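Local coordinates for bifunctional protein PutA (Bdellovibrio bacteriovorus, PDB 5UR2) that probably catalyses both steps of proline catabolism to glutamate, with a flavin-dependent proline dehydrogenase and an NAD-dependent L-glutamate gamma-semialdehyde dehydrogenase in one chain, at residues L286-Q291 / N344-I348; V500-E505 / M678-Q682; K526-A530 / L694-G698. All coordinates share one frame. Residue numbers count along the deposited sequence, not the author numbering.

Contact 1: L286-Q291 / N344-I348; sequences LTEFAQ and NIKFI
Build 286-291 as alpha-helix and set beside it the loop 344-348 between helix 327-343 and strand 349-353. The loop turns back on itself: Phe347 N and Ile348 N both bond to Asn344 O (2.9 and 3.2 Å), and Ile348 is extended. The closest CA pair is Gln291 and Phe347, 5.8 Å apart. Ala290 points at the loop, and its small side chain admits the backbone: CB lies 3.4 Å from Phe347 O and 4.1 Å from Ile348 CB. Ile348 (chi1 t, chi2 t) pushes along the helix, its CD1 4.2 Å from Leu286 CB, while its CG2 lies 3.9 Å from Thr287 OG1. Thr287, chi1 m, fits between Ile348 and Asn344, with CG2 3.7 Å from Asn344 CG; its hydroxyl bonds to Val283 O. Gln291, extended with chi1 and chi2 t, lays CG over one face of the Phe347 ring (chi1 m), 4.1 Å from the centroid, a CH-pi contact. This joins outer helix 279-293 to the loop entering strand 349-353 in the proline dehydrogenase TIM barrel, and Phe297 covers Ile348 and Ala290. No direct hydrogen bond crosses; one water donates to Ala290 O and Phe347 O (2.9 Å each), so cohesion rests mainly on apolar fit.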
ATOM      1  N   LEU B 286      16.221  41.968 -31.907  1.00 22.04           N
ATOM      2  CA  LEU B 286      15.521  42.453 -33.099  1.00 21.31           C
ATOM      3  C   LEU B 286      15.902  43.890 -33.451  1.00 27.71           C
ATOM      4  O   LEU B 286      15.883  44.261 -34.632  1.00 25.24           O
ATOM      5  CB  LEU B 286      14.012  42.338 -32.906  1.00 23.26           C
ATOM      6  CG  LEU B 286      13.412  40.928 -33.016  1.00 26.17           C
ATOM      7  CD1 LEU B 286      11.986  40.911 -32.454  1.00 19.48           C
ATOM      8  CD2 LEU B 286      13.396  40.503 -34.466  1.00 21.50           C
ATOM      9  N   THR B 287      16.217  44.729 -32.455  1.00 31.56           N
ATOM     10  CA  THR B 287      16.630  46.101 -32.759  1.00 29.51           C
ATOM     11  C   THR B 287      17.986  46.127 -33.466  1.00 30.73           C
ATOM     12  O   THR B 287      18.152  46.827 -34.474  1.00 28.47           O
ATOM     13  CB  THR B 287      16.673  46.950 -31.476  1.00 32.80           C
ATOM     14  OG1 THR B 287      15.374  46.980 -30.868  1.00 32.58           O
ATOM     15  CG2 THR B 287      17.080  48.388 -31.789  1.00 30.19           C
ATOM     16  N   GLU B 288      18.960  45.354 -32.969  1.00 29.56           N
ATOM     17  CA  GLU B 288      20.242  45.252 -33.666  1.00 35.32           C
ATOM     18  C   GLU B 288      20.039  44.774 -35.091  1.00 30.57           C
ATOM     19  O   GLU B 288      20.629  45.319 -36.028  1.00 28.40           O
ATOM     20  CB  GLU B 288      21.181  44.283 -32.934  1.00 34.61           C
ATOM     21  CG  GLU B 288      21.536  44.711 -31.531  1.00 47.18           C
ATOM     22  CD  GLU B 288      22.171  46.096 -31.495  1.00 55.33           C
ATOM     23  OE1 GLU B 288      23.359  46.206 -31.880  1.00 56.73           O
ATOM     24  OE2 GLU B 288      21.477  47.070 -31.103  1.00 56.30           O
ATOM     25  N   PHE B 289      19.171  43.780 -35.270  1.00 27.62           N
ATOM     26  CA  PHE B 289      18.897  43.264 -36.601  1.00 29.86           C
ATOM     27  C   PHE B 289      18.262  44.326 -37.495  1.00 29.20           C
ATOM     28  O   PHE B 289      18.650  44.474 -38.660  1.00 30.16           O
ATOM     29  CB  PHE B 289      17.999  42.026 -36.491  1.00 20.95           C
ATOM     30  CG  PHE B 289      17.414  41.618 -37.783  1.00 25.88           C
ATOM     31  CD1 PHE B 289      18.188  40.977 -38.726  1.00 28.04           C
ATOM     32  CD2 PHE B 289      16.096  41.907 -38.073  1.00 24.42           C
ATOM     33  CE1 PHE B 289      17.646  40.616 -39.933  1.00 34.87           C
ATOM     34  CE2 PHE B 289      15.553  41.545 -39.274  1.00 28.90           C
ATOM     35  CZ  PHE B 289      16.327  40.902 -40.207  1.00 32.31           C
ATOM     36  N   ALA B 290      17.318  45.110 -36.954  1.00 27.08           N
ATOM     37  CA  ALA B 290      16.692  46.170 -37.746  1.00 27.29           C
ATOM     38  C   ALA B 290      17.734  47.160 -38.247  1.00 35.44           C
ATOM     39  O   ALA B 290      17.657  47.643 -39.384  1.00 43.17           O
ATOM     40  CB  ALA B 290      15.623  46.898 -36.925  1.00 22.61           C
ATOM     41  N   GLN B 291      18.724  47.462 -37.416  1.00 37.34           N
ATOM     42  CA  GLN B 291      19.782  48.362 -37.846  1.00 36.18           C
ATOM     43  C   GLN B 291      20.615  47.721 -38.952  1.00 31.19           C
ATOM     44  O   GLN B 291      20.825  48.317 -40.013  1.00 34.05           O
ATOM     45  CB  GLN B 291      20.648  48.739 -36.650  1.00 42.00           C
ATOM     46  CG  GLN B 291      21.571  49.903 -36.926  1.00 49.29           C
ATOM     47  CD  GLN B 291      22.692  49.988 -35.920  1.00 54.48           C
ATOM     48  OE1 GLN B 291      22.931  49.048 -35.159  1.00 48.11           O
ATOM     49  NE2 GLN B 291      23.391  51.123 -35.908  1.00 58.51           N
ATOM     50  N   ASN B 344      14.462  53.550 -29.682  1.00 28.69           N
ATOM     51  CA  ASN B 344      15.085  53.173 -30.943  1.00 28.54           C
ATOM     52  C   ASN B 344      14.105  53.268 -32.102  1.00 27.72           C
ATOM     53  O   ASN B 344      14.252  52.564 -33.105  1.00 29.67           O
ATOM     54  CB  ASN B 344      15.648  51.753 -30.872  1.00 22.83           C
ATOM     55  CG  ASN B 344      16.884  51.651 -29.998  1.00 28.70           C
ATOM     56  OD1 ASN B 344      17.975  51.951 -30.457  1.00 35.53           O
ATOM     57  ND2 ASN B 344      16.730  51.154 -28.764  1.00 24.42           N
ATOM     58  N   ILE B 345      13.117  54.157 -31.989  1.00 26.92           N
ATOM     59  CA  ILE B 345      12.063  54.211 -32.989  1.00 31.09           C
ATOM     60  C   ILE B 345      12.612  54.546 -34.374  1.00 34.00           C
ATOM     61  O   ILE B 345      11.963  54.243 -35.380  1.00 37.17           O
ATOM     62  CB  ILE B 345      10.962  55.202 -32.545  1.00 34.22           C
ATOM     63  CG1 ILE B 345       9.713  55.038 -33.418  1.00 35.27           C
ATOM     64  CG2 ILE B 345      11.476  56.649 -32.524  1.00 25.09           C
ATOM     65  CD1 ILE B 345       8.497  55.715 -32.860  1.00 36.57           C
ATOM     66  N   LYS B 346      13.818  55.120 -34.453  1.00 27.25           N
ATOM     67  CA  LYS B 346      14.442  55.363 -35.756  1.00 31.37           C
ATOM     68  C   LYS B 346      14.656  54.071 -36.540  1.00 28.84           C
ATOM     69  O   LYS B 346      14.597  54.078 -37.774  1.00 34.72           O
ATOM     70  CB  LYS B 346      15.782  56.090 -35.583  1.00 35.94           C
ATOM     71  N   PHE B 347      14.904  52.960 -35.856  1.00 24.15           N
ATOM     72  CA  PHE B 347      15.242  51.708 -36.522  1.00 26.33           C
ATOM     73  C   PHE B 347      14.102  50.705 -36.564  1.00 28.79           C
ATOM     74  O   PHE B 347      14.079  49.847 -37.454  1.00 27.82           O
ATOM     75  CB  PHE B 347      16.426  51.028 -35.825  1.00 30.95           C
ATOM     76  CG  PHE B 347      17.657  51.876 -35.729  1.00 39.07           C
ATOM     77  CD1 PHE B 347      18.394  52.179 -36.864  1.00 41.58           C
ATOM     78  CD2 PHE B 347      18.086  52.365 -34.506  1.00 40.83           C
ATOM     79  CE1 PHE B 347      19.544  52.951 -36.783  1.00 47.77           C
ATOM     80  CE2 PHE B 347      19.238  53.141 -34.419  1.00 44.22           C
ATOM     81  CZ  PHE B 347      19.964  53.434 -35.557  1.00 43.82           C
ATOM     82  N   ILE B 348      13.199  50.757 -35.591  1.00 26.11           N
ATOM     83  CA  ILE B 348      12.197  49.720 -35.399  1.00 25.80           C
ATOM     84  C   ILE B 348      10.943  50.388 -34.853  1.00 28.70           C
ATOM     85  O   ILE B 348      11.027  51.303 -34.032  1.00 30.43           O
ATOM     86  CB  ILE B 348      12.771  48.619 -34.477  1.00 28.75           C
ATOM     87  CG1 ILE B 348      11.910  47.351 -34.474  1.00 27.71           C
ATOM     88  CG2 ILE B 348      13.077  49.174 -33.064  1.00 23.75           C
ATOM     89  CD1 ILE B 348      12.603  46.168 -33.768  1.00 27.03           C
TER
HETATM   90  O   HOH W   1      16.142  50.119 -39.531  1.00 34.21           O

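Contact 2: V500-E505 / M678-Q682; sequences VINNKE and MKMIQ
A tight hairpin faces one side of a helix. Strand residues Val500 and Ile501 run into a type I' turn from Ile501 to Lys504, with Asn502 and Asn503 both at positive phi; Ile501 N to Lys504 O and Lys504 N to Ile501 O, 3.0 Å each, close it. The other segment is regular helix within 671-684, with CA pairs Val500-Met678 at 8.1 Å and Asn503-Gln682 at 7.1 Å. Met678 (chi1 t, chi2 p, chi3 t) points at the hairpin, putting CE 3.7 Å from Val500 CG1 and 4.0 Å from Asn503 OD1. Lys679 (chi1 and chi2 m, chi3 and chi4 t) starts sideways and brings NZ into a 2.7 Å salt bridge with Glu505 OE2; NZ also donates to Gln682 OE1 at 2.8 Å, and Glu505 OE1 is held by Asn498. Gln682 (chi1 m, chi2 t) points toward the hairpin, its NE2 3.6 Å from Asn503 O and 4.0 Å from Val500 CG1, without a hydrogen bond. Val500 pairs through its backbone with Phe693 of strand 691-693, which follows this helix. The arrangement is a two-residue type I' beta hairpin packed on a helix of the Rossmann-type nucleotide-binding fold in the aldehyde dehydrogenase part of the chain.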
ATOM      1  N   VAL B 500      28.504 -11.723 -20.434  1.00 22.69           N
ATOM      2  CA  VAL B 500      29.133 -11.256 -19.198  1.00 22.96           C
ATOM      3  C   VAL B 500      28.549 -12.013 -18.016  1.00 23.05           C
ATOM      4  O   VAL B 500      27.390 -11.799 -17.652  1.00 24.05           O
ATOM      5  CB  VAL B 500      28.972  -9.748 -18.988  1.00 23.35           C
ATOM      6  CG1 VAL B 500      29.746  -9.347 -17.752  1.00 26.09           C
ATOM      7  CG2 VAL B 500      29.482  -9.000 -20.203  1.00 19.81           C
ATOM      8  N   ILE B 501      29.366 -12.850 -17.384  1.00 20.85           N
ATOM      9  CA  ILE B 501      28.962 -13.626 -16.216  1.00 24.43           C
ATOM     10  C   ILE B 501      29.970 -13.388 -15.098  1.00 22.11           C
ATOM     11  O   ILE B 501      31.178 -13.541 -15.308  1.00 25.25           O
ATOM     12  CB  ILE B 501      28.862 -15.128 -16.554  1.00 21.84           C
ATOM     13  CG1 ILE B 501      27.832 -15.350 -17.663  1.00 21.23           C
ATOM     14  CG2 ILE B 501      28.538 -15.952 -15.318  1.00 18.84           C
ATOM     15  CD1 ILE B 501      27.762 -16.799 -18.152  1.00 21.21           C
ATOM     16  N   ASN B 502      29.473 -13.068 -13.901  1.00 20.23           N
ATOM     17  CA  ASN B 502      30.346 -12.728 -12.774  1.00 30.79           C
ATOM     18  C   ASN B 502      31.310 -11.607 -13.160  1.00 29.51           C
ATOM     19  O   ASN B 502      32.490 -11.640 -12.825  1.00 32.22           O
ATOM     20  CB  ASN B 502      31.129 -13.952 -12.268  1.00 25.08           C
ATOM     21  CG  ASN B 502      30.449 -14.658 -11.106  1.00 29.60           C
ATOM     22  OD1 ASN B 502      29.691 -14.058 -10.342  1.00 33.01           O
ATOM     23  ND2 ASN B 502      30.735 -15.934 -10.957  1.00 24.84           N
ATOM     24  N   ASN B 503      30.808 -10.627 -13.905  1.00 27.56           N
ATOM     25  CA  ASN B 503      31.569  -9.462 -14.366  1.00 25.88           C
ATOM     26  C   ASN B 503      32.775  -9.837 -15.228  1.00 30.51           C
ATOM     27  O   ASN B 503      33.706  -9.033 -15.374  1.00 34.17           O
ATOM     28  CB  ASN B 503      32.012  -8.565 -13.195  1.00 27.21           C
ATOM     29  CG  ASN B 503      30.845  -7.781 -12.580  1.00 33.52           C
ATOM     30  OD1 ASN B 503      29.764  -7.720 -13.166  1.00 32.63           O
ATOM     31  ND2 ASN B 503      31.069  -7.162 -11.408  1.00 31.06           N
ATOM     32  N   LYS B 504      32.783 -11.031 -15.818  1.00 24.01           N
ATOM     33  CA  LYS B 504      33.830 -11.452 -16.745  1.00 32.04           C
ATOM     34  C   LYS B 504      33.233 -11.685 -18.131  1.00 31.73           C
ATOM     35  O   LYS B 504      32.178 -12.316 -18.264  1.00 26.52           O
ATOM     36  CB  LYS B 504      34.549 -12.708 -16.241  1.00 36.14           C
ATOM     37  CG  LYS B 504      35.336 -12.475 -14.951  1.00 42.59           C
ATOM     38  CD  LYS B 504      35.696 -13.784 -14.276  1.00 43.52           C
ATOM     39  N   GLU B 505      33.906 -11.175 -19.156  1.00 31.62           N
ATOM     40  CA  GLU B 505      33.418 -11.286 -20.523  1.00 33.34           C
ATOM     41  C   GLU B 505      33.760 -12.657 -21.104  1.00 32.43           C
ATOM     42  O   GLU B 505      34.855 -13.187 -20.890  1.00 34.54           O
ATOM     43  CB  GLU B 505      34.002 -10.153 -21.377  1.00 31.74           C
ATOM     44  CG  GLU B 505      33.488  -8.761 -20.945  1.00 27.85           C
ATOM     45  CD  GLU B 505      33.986  -7.568 -21.804  1.00 37.48           C
ATOM     46  OE1 GLU B 505      34.289  -7.719 -23.015  1.00 35.10           O
ATOM     47  OE2 GLU B 505      34.039  -6.442 -21.259  1.00 43.14           O
ATOM     48  N   MET B 678      24.500  -3.347 -19.565  1.00 18.55           N
ATOM     49  CA  MET B 678      25.373  -4.148 -18.710  1.00 18.44           C
ATOM     50  C   MET B 678      26.643  -3.382 -18.332  1.00 18.84           C
ATOM     51  O   MET B 678      27.112  -3.463 -17.189  1.00 21.99           O
ATOM     52  CB  MET B 678      25.724  -5.464 -19.416  1.00 20.50           C
ATOM     53  CG  MET B 678      26.516  -6.436 -18.543  1.00 20.14           C
ATOM     54  SD  MET B 678      25.627  -6.878 -17.062  1.00 25.15           S
ATOM     55  CE  MET B 678      26.948  -7.533 -16.042  1.00 20.52           C
ATOM     56  N   LYS B 679      27.206  -2.623 -19.275  1.00 16.28           N
ATOM     57  CA  LYS B 679      28.419  -1.856 -18.993  1.00 19.03           C
ATOM     58  C   LYS B 679      28.159  -0.784 -17.943  1.00 23.52           C
ATOM     59  O   LYS B 679      29.031  -0.483 -17.112  1.00 19.12           O
ATOM     60  CB  LYS B 679      28.950  -1.233 -20.290  1.00 19.82           C
ATOM     61  CG  LYS B 679      29.625  -2.262 -21.197  1.00 29.08           C
ATOM     62  CD  LYS B 679      30.728  -2.981 -20.415  1.00 39.85           C
ATOM     63  CE  LYS B 679      31.175  -4.280 -21.062  1.00 44.13           C
ATOM     64  NZ  LYS B 679      31.938  -5.130 -20.081  1.00 45.66           N
ATOM     65  N   MET B 680      26.973  -0.170 -17.989  1.00 15.67           N
ATOM     66  CA  MET B 680      26.610   0.823 -16.991  1.00 23.17           C
ATOM     67  C   MET B 680      26.353   0.161 -15.644  1.00 21.20           C
ATOM     68  O   MET B 680      26.733   0.699 -14.596  1.00 23.19           O
ATOM     69  CB  MET B 680      25.376   1.613 -17.452  1.00 19.11           C
ATOM     70  CG  MET B 680      25.556   2.375 -18.762  1.00 24.30           C
ATOM     71  SD  MET B 680      24.192   3.500 -19.158  1.00 24.80           S
ATOM     72  CE  MET B 680      22.857   2.392 -19.592  1.00 22.02           C
ATOM     73  N   ILE B 681      25.745  -1.026 -15.660  1.00 18.30           N
ATOM     74  CA  ILE B 681      25.546  -1.777 -14.428  1.00 18.94           C
ATOM     75  C   ILE B 681      26.885  -2.082 -13.781  1.00 23.16           C
ATOM     76  O   ILE B 681      27.077  -1.851 -12.581  1.00 24.33           O
ATOM     77  CB  ILE B 681      24.730  -3.059 -14.711  1.00 15.06           C
ATOM     78  CG1 ILE B 681      23.234  -2.725 -14.838  1.00 14.71           C
ATOM     79  CG2 ILE B 681      24.965  -4.130 -13.656  1.00 15.16           C
ATOM     80  CD1 ILE B 681      22.435  -3.814 -15.481  1.00 19.15           C
ATOM     81  N   GLN B 682      27.859  -2.524 -14.579  1.00 24.88           N
ATOM     82  CA  GLN B 682      29.193  -2.761 -14.040  1.00 22.04           C
ATOM     83  C   GLN B 682      29.813  -1.468 -13.531  1.00 26.15           C
ATOM     84  O   GLN B 682      30.422  -1.452 -12.457  1.00 23.35           O
ATOM     85  CB  GLN B 682      30.096  -3.402 -15.099  1.00 18.29           C
ATOM     86  CG  GLN B 682      29.670  -4.832 -15.487  1.00 24.76           C
ATOM     87  CD  GLN B 682      30.618  -5.471 -16.503  1.00 31.09           C
ATOM     88  OE1 GLN B 682      30.495  -5.259 -17.703  1.00 36.77           O
ATOM     89  NE2 GLN B 682      31.543  -6.278 -16.021  1.00 23.99           N
TER

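Contact 3: K526-A530 / L694-G698; sequences KIQMA and LPGYG
At the apolar centre the methyl of Met529 sits squarely over the Tyr697 ring: CE is 3.5 Å from the centroid and only 11° off the normal, a CH-pi contact, while SD, 4.9 Å from the centroid, adds a Met-aromatic one. Met529 takes chi1 m and chi2 m to get there, and Tyr697 chi1 m. The same CE lies 3.4 Å from Gly696 C. To place the backbones, let 526-528 run as strand and continue extended through Ala530, crossed by the loop 694-697 at 96° between end-to-end directions, with Met529 CA 4.1 Å from Gly696 CA. Gly696 has phi/psi of 156/-170, where a CB would jam against the preceding carbonyl and also stand 3.3 Å from Ala530 N. Around this crossing, Ile527 CG2 meets Pro695 CB at 3.7 Å, Ala530 CB meets Leu694 CD1 at 3.6 Å, and Pro695 CG lies 3.3 Å from Gln528 O. Thr671 of helix 671-684 backs both Ile527 and Pro695.

Farther out, Ala530 N donates to Pro695 O (3.0 Å, 164°), and a water donates to Ala530 O (2.8 Å) and accepts from Tyr697 N (3.0 Å). Tyr697 is the N-cap residue of helix 698-707, so the crossing brings strand 523-528 up to the start of that helix. One direct backbone hydrogen bond and one water bridge are the polar links; methyl, proline and aromatic surfaces supply most of the contact.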
ATOM      1  N   LYS B 526      27.726  -7.619 -33.724  1.00 26.95           N
ATOM      2  CA  LYS B 526      28.101  -9.023 -33.840  1.00 24.85           C
ATOM      3  C   LYS B 526      28.016  -9.615 -32.435  1.00 27.76           C
ATOM      4  O   LYS B 526      28.847  -9.302 -31.575  1.00 33.70           O
ATOM      5  CB  LYS B 526      29.495  -9.171 -34.455  1.00 23.90           C
ATOM      6  CG  LYS B 526      29.555  -8.753 -35.923  1.00 27.74           C
ATOM      7  CD  LYS B 526      30.953  -8.907 -36.524  1.00 35.88           C
ATOM      8  CE  LYS B 526      30.916  -9.439 -37.951  1.00 44.33           C
ATOM      9  NZ  LYS B 526      29.985 -10.585 -38.124  1.00 50.86           N
ATOM     10  N   ILE B 527      27.004 -10.452 -32.197  1.00 26.07           N
ATOM     11  CA  ILE B 527      26.618 -10.869 -30.846  1.00 28.65           C
ATOM     12  C   ILE B 527      27.106 -12.283 -30.584  1.00 30.91           C
ATOM     13  O   ILE B 527      26.719 -13.214 -31.297  1.00 30.01           O
ATOM     14  CB  ILE B 527      25.096 -10.814 -30.644  1.00 28.26           C
ATOM     15  CG1 ILE B 527      24.492  -9.528 -31.228  1.00 25.27           C
ATOM     16  CG2 ILE B 527      24.762 -11.054 -29.176  1.00 20.29           C
ATOM     17  CD1 ILE B 527      25.060  -8.255 -30.659  1.00 25.05           C
ATOM     18  N   GLN B 528      27.913 -12.456 -29.534  1.00 33.33           N
ATOM     19  CA  GLN B 528      28.206 -13.791 -29.012  1.00 31.72           C
ATOM     20  C   GLN B 528      26.920 -14.382 -28.439  1.00 32.90           C
ATOM     21  O   GLN B 528      26.377 -13.851 -27.464  1.00 32.81           O
ATOM     22  CB  GLN B 528      29.274 -13.720 -27.910  1.00 28.25           C
ATOM     23  CG  GLN B 528      30.655 -13.198 -28.335  1.00 30.40           C
ATOM     24  CD  GLN B 528      31.399 -14.154 -29.274  1.00 28.32           C
ATOM     25  OE1 GLN B 528      31.354 -15.381 -29.109  1.00 28.83           O
ATOM     26  NE2 GLN B 528      32.077 -13.590 -30.268  1.00 23.89           N
ATOM     27  N   MET B 529      26.445 -15.488 -29.017  1.00 31.30           N
ATOM     28  CA  MET B 529      25.196 -16.128 -28.610  1.00 28.39           C
ATOM     29  C   MET B 529      25.525 -17.307 -27.704  1.00 34.42           C
ATOM     30  O   MET B 529      26.175 -18.265 -28.135  1.00 34.42           O
ATOM     31  CB  MET B 529      24.390 -16.583 -29.824  1.00 28.96           C
ATOM     32  CG  MET B 529      24.080 -15.458 -30.813  1.00 28.81           C
ATOM     33  SD  MET B 529      23.009 -14.184 -30.104  1.00 29.07           S
ATOM     34  CE  MET B 529      21.409 -14.760 -30.655  1.00 32.59           C
ATOM     35  N   ALA B 530      25.058 -17.244 -26.463  1.00 27.01           N
ATOM     36  CA  ALA B 530      25.537 -18.149 -25.434  1.00 27.17           C
ATOM     37  C   ALA B 530      25.056 -19.582 -25.648  1.00 27.12           C
ATOM     38  O   ALA B 530      23.992 -19.829 -26.217  1.00 31.95           O
ATOM     39  CB  ALA B 530      25.077 -17.655 -24.066  1.00 24.12           C
ATOM     40  N   LEU B 694      23.262 -12.435 -20.603  1.00 24.59           N
ATOM     41  CA  LEU B 694      23.202 -13.718 -21.303  1.00 22.78           C
ATOM     42  C   LEU B 694      22.532 -13.548 -22.662  1.00 22.05           C
ATOM     43  O   LEU B 694      21.396 -13.999 -22.862  1.00 19.51           O
ATOM     44  CB  LEU B 694      22.446 -14.751 -20.462  1.00 19.71           C
ATOM     45  CG  LEU B 694      22.477 -16.192 -21.001  1.00 24.07           C
ATOM     46  CD1 LEU B 694      23.852 -16.816 -20.812  1.00 26.64           C
ATOM     47  CD2 LEU B 694      21.412 -17.044 -20.353  1.00 21.13           C
ATOM     48  N   PRO B 695      23.218 -12.938 -23.627  1.00 22.24           N
ATOM     49  CA  PRO B 695      22.655 -12.856 -24.982  1.00 27.93           C
ATOM     50  C   PRO B 695      22.551 -14.235 -25.631  1.00 28.38           C
ATOM     51  O   PRO B 695      23.293 -15.168 -25.301  1.00 29.45           O
ATOM     52  CB  PRO B 695      23.654 -11.958 -25.724  1.00 19.55           C
ATOM     53  CG  PRO B 695      24.933 -12.137 -24.984  1.00 22.20           C
ATOM     54  CD  PRO B 695      24.562 -12.334 -23.550  1.00 24.02           C
ATOM     55  N   GLY B 696      21.596 -14.373 -26.539  1.00 23.95           N
ATOM     56  CA  GLY B 696      21.415 -15.641 -27.219  1.00 25.02           C
ATOM     57  C   GLY B 696      20.001 -15.793 -27.744  1.00 27.51           C
ATOM     58  O   GLY B 696      19.215 -14.846 -27.757  1.00 22.76           O
ATOM     59  N   TYR B 697      19.701 -17.018 -28.188  1.00 25.32           N
ATOM     60  CA  TYR B 697      18.414 -17.318 -28.796  1.00 26.88           C
ATOM     61  C   TYR B 697      17.405 -17.647 -27.706  1.00 27.28           C
ATOM     62  O   TYR B 697      17.704 -18.415 -26.786  1.00 32.99           O
ATOM     63  CB  TYR B 697      18.531 -18.480 -29.790  1.00 25.58           C
ATOM     64  CG  TYR B 697      19.442 -18.146 -30.942  1.00 27.68           C
ATOM     65  CD1 TYR B 697      19.040 -17.245 -31.935  1.00 26.40           C
ATOM     66  CD2 TYR B 697      20.719 -18.682 -31.014  1.00 23.34           C
ATOM     67  CE1 TYR B 697      19.896 -16.909 -32.997  1.00 27.36           C
ATOM     68  CE2 TYR B 697      21.583 -18.352 -32.061  1.00 31.67           C
ATOM     69  CZ  TYR B 697      21.166 -17.467 -33.054  1.00 32.23           C
ATOM     70  OH  TYR B 697      22.024 -17.142 -34.091  1.00 34.87           O
ATOM     71  N   GLY B 698      16.213 -17.054 -27.818  1.00 24.96           N
ATOM     72  CA  GLY B 698      15.186 -17.255 -26.807  1.00 27.90           C
ATOM     73  C   GLY B 698      14.775 -18.706 -26.639  1.00 33.42           C
ATOM     74  O   GLY B 698      14.547 -19.170 -25.520  1.00 33.37           O
TER
HETATM   75  O   HOH W   2      21.729 -19.173 -27.659  1.00 24.02           O

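Overall arrangement
Contact 1 belongs to the proline dehydrogenase barrel and closes along the chain before the other two open; its centre is 60 Å from that of contact 2 and 64 Å from that of contact 3. Even contact 1, in the flavin-binding barrel, stays clear of the cofactor: the side chain of Leu286 is about 12 Å from the N-propargylglycine-modified FAD. Contacts 2 and 3 are close neighbours in the aldehyde dehydrogenase part, 14 Å between centres and about 5 Å between nearest atoms, without touching. Their segments alternate in sequence, and both involve the sheet in which strands 495-501 and 523-528 are adjacent. Neither includes the predicted catalytic residues Glu746 and Cys780.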